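Local structure of purine nucleoside phosphorylase (Caulobacter vibrioides, 1XFJ) at residues V120-I126 against M149-S155. The protein probably acts as a purine nucleoside phosphorylase of the YfiH/LACC1 family, cleaving nucleosides such as inosine with phosphate and deaminating adenosine. Numbering follows the deposited sequence.
Sequences VDPEARI and MVELGAS
Asp121 meets Ser155, and Ile126 meets Leu152 and Ala154, where a beta hairpin touches the end of helix 141-151. Strands 115-121 and 126-132 form the hairpin, whose turn ends in a G1 beta bulge with Arg125 and Ile126 facing Asp121. A Schellman motif ends the helix: Gly153 has positive phi (122°), and Ala154 N and Gly153 N bond back to Met149 O and Val150 O.

The polar evidence centres on one carboxylate. Asp121 OD2 accepts the N-H of Ser155, just after the cap, at 2.9 Å, met nearly along the C-O direction. OD1 mainly serves the turn: Glu123 N reaches it at 2.9 Å, an Asx turn, while Ala124 N arrives from above the carboxylate plane. With Asn158 ND2 as a further donor to OD1, these bonds probably fix the rotation of the group. CG lies anti to the backbone N (chi1 177°), turning OD2 to Ser155.

The apolar part is Ile126 against Met149, Leu152 and Ala154. CD1 lies 3.6 Å from Leu152 CB and 3.8 Å from Ala154 CB. The CG2 methyl rests on CG of selenomethionine Met149, 4.0 Å away, as the two side chains pass in opposite directions. Met149 and Leu152 also touch Val99 of strand 97-100. Bent at its last torsion, Met149 brings CE to 3.7 Å from Ile126 O.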
loop_
_atom_site.group_PDB
_atom_site.type_symbol
_atom_site.label_atom_id
_atom_site.label_comp_id
_atom_site.label_asym_id
_atom_site.label_seq_id
_atom_site.Cartn_x
_atom_site.Cartn_y
_atom_site.Cartn_z
ATOM N N VAL A 120 3.218 2.870 12.173
ATOM C CA VAL A 120 4.356 2.883 13.073
ATOM C C VAL A 120 3.968 3.245 14.498
ATOM O O VAL A 120 3.077 4.060 14.719
ATOM C CB VAL A 120 5.424 3.902 12.595
ATOM C CG1 VAL A 120 4.801 5.274 12.453
ATOM C CG2 VAL A 120 6.586 3.959 13.582
ATOM N N ASP A 121 4.626 2.602 15.456
ATOM C CA ASP A 121 4.431 2.920 16.865
ATOM C C ASP A 121 5.816 3.466 17.202
ATOM O O ASP A 121 6.764 2.699 17.363
ATOM C CB ASP A 121 4.157 1.676 17.705
ATOM C CG ASP A 121 4.024 1.999 19.182
ATOM O OD1 ASP A 121 4.664 2.977 19.625
ATOM O OD2 ASP A 121 3.302 1.279 19.901
ATOM N N PRO A 122 5.951 4.799 17.295
ATOM C CA PRO A 122 7.229 5.451 17.599
ATOM C C PRO A 122 7.843 5.179 18.972
ATOM O O PRO A 122 9.014 5.488 19.199
ATOM C CB PRO A 122 6.918 6.928 17.369
ATOM C CG PRO A 122 5.496 7.032 17.783
ATOM C CD PRO A 122 4.876 5.799 17.149
ATOM N N GLU A 123 7.065 4.608 19.885
ATOM C CA GLU A 123 7.580 4.302 21.219
ATOM C C GLU A 123 8.097 2.873 21.287
ATOM O O GLU A 123 9.202 2.622 21.777
ATOM C CB GLU A 123 6.493 4.515 22.277
ATOM C CG GLU A 123 6.898 4.097 23.693
ATOM C CD GLU A 123 8.240 4.674 24.117
ATOM O OE1 GLU A 123 8.486 5.869 23.854
ATOM O OE2 GLU A 123 9.045 3.934 24.723
ATOM N N ALA A 124 7.300 1.935 20.792
ATOM C CA ALA A 124 7.693 0.534 20.796
ATOM C C ALA A 124 8.694 0.285 19.675
ATOM O O ALA A 124 9.357 -0.751 19.642
ATOM C CB ALA A 124 6.469 -0.354 20.612
ATOM N N ARG A 125 8.800 1.248 18.764
ATOM C CA ARG A 125 9.707 1.145 17.625
ATOM C C ARG A 125 9.315 -0.051 16.760
ATOM O O ARG A 125 10.082 -0.999 16.590
ATOM C CB ARG A 125 11.160 1.003 18.102
ATOM C CG ARG A 125 11.699 2.216 18.860
ATOM C CD ARG A 125 11.880 3.442 17.957
ATOM N NE ARG A 125 12.873 3.213 16.905
ATOM C CZ ARG A 125 13.223 4.113 15.989
ATOM N NH1 ARG A 125 12.667 5.318 15.986
ATOM N NH2 ARG A 125 14.131 3.808 15.069
ATOM N N ILE A 126 8.102 0.004 16.219
ATOM C CA ILE A 126 7.585 -1.059 15.363
ATOM C C ILE A 126 6.963 -0.434 14.124
ATOM O O ILE A 126 6.238 0.553 14.227
ATOM C CB ILE A 126 6.510 -1.884 16.103
ATOM C CG1 ILE A 126 7.158 -2.649 17.260
ATOM C CG2 ILE A 126 5.810 -2.833 15.136
ATOM C CD1 ILE A 126 6.160 -3.340 18.176
HETATM N N MSE A 149 1.359 -6.021 14.930
HETATM C CA MSE A 149 2.268 -5.047 15.525
HETATM C C MSE A 149 2.169 -5.149 17.042
HETATM O O MSE A 149 3.173 -5.063 17.753
HETATM C CB MSE A 149 1.905 -3.629 15.075
HETATM C CG MSE A 149 2.195 -3.349 13.614
HETATM SE SE MSE A 149 1.471 -1.662 13.043
HETATM C CE MSE A 149 2.748 -0.481 13.895
ATOM N N VAL A 150 0.949 -5.334 17.537
ATOM C CA VAL A 150 0.736 -5.455 18.973
ATOM C C VAL A 150 1.442 -6.695 19.527
ATOM O O VAL A 150 1.980 -6.664 20.638
ATOM C CB VAL A 150 -0.771 -5.491 19.305
ATOM C CG1 VAL A 150 -0.980 -5.821 20.778
ATOM C CG2 VAL A 150 -1.395 -4.140 18.983
ATOM N N GLU A 151 1.454 -7.783 18.761
ATOM C CA GLU A 151 2.140 -8.996 19.216
ATOM C C GLU A 151 3.616 -8.705 19.450
ATOM O O GLU A 151 4.255 -9.327 20.299
ATOM C CB GLU A 151 2.037 -10.122 18.185
ATOM C CG GLU A 151 0.678 -10.769 18.054
ATOM C CD GLU A 151 0.750 -12.064 17.268
ATOM O OE1 GLU A 151 1.275 -13.056 17.807
ATOM O OE2 GLU A 151 0.302 -12.088 16.105
ATOM N N LEU A 152 4.167 -7.766 18.685
ATOM C CA LEU A 152 5.573 -7.422 18.834
ATOM C C LEU A 152 5.800 -6.402 19.940
ATOM O O LEU A 152 6.945 -6.085 20.270
ATOM C CB LEU A 152 6.145 -6.896 17.516
ATOM C CG LEU A 152 6.135 -7.871 16.336
ATOM C CD1 LEU A 152 6.881 -7.250 15.165
ATOM C CD2 LEU A 152 6.787 -9.186 16.734
ATOM N N GLY A 153 4.710 -5.882 20.504
ATOM C CA GLY A 153 4.832 -4.918 21.582
ATOM C C GLY A 153 4.185 -3.559 21.371
ATOM O O GLY A 153 4.220 -2.717 22.269
ATOM N N ALA A 154 3.594 -3.333 20.200
ATOM C CA ALA A 154 2.958 -2.046 19.916
ATOM C C ALA A 154 1.675 -1.829 20.713
ATOM O O ALA A 154 1.136 -2.757 21.317
ATOM C CB ALA A 154 2.662 -1.924 18.417
ATOM N N SER A 155 1.207 -0.584 20.716
ATOM C CA SER A 155 -0.024 -0.200 21.396
ATOM C C SER A 155 -0.890 0.535 20.384
ATOM O O SER A 155 -0.474 1.557 19.838
ATOM C CB SER A 155 0.271 0.734 22.573
ATOM O OG SER A 155 -0.935 1.282 23.080
#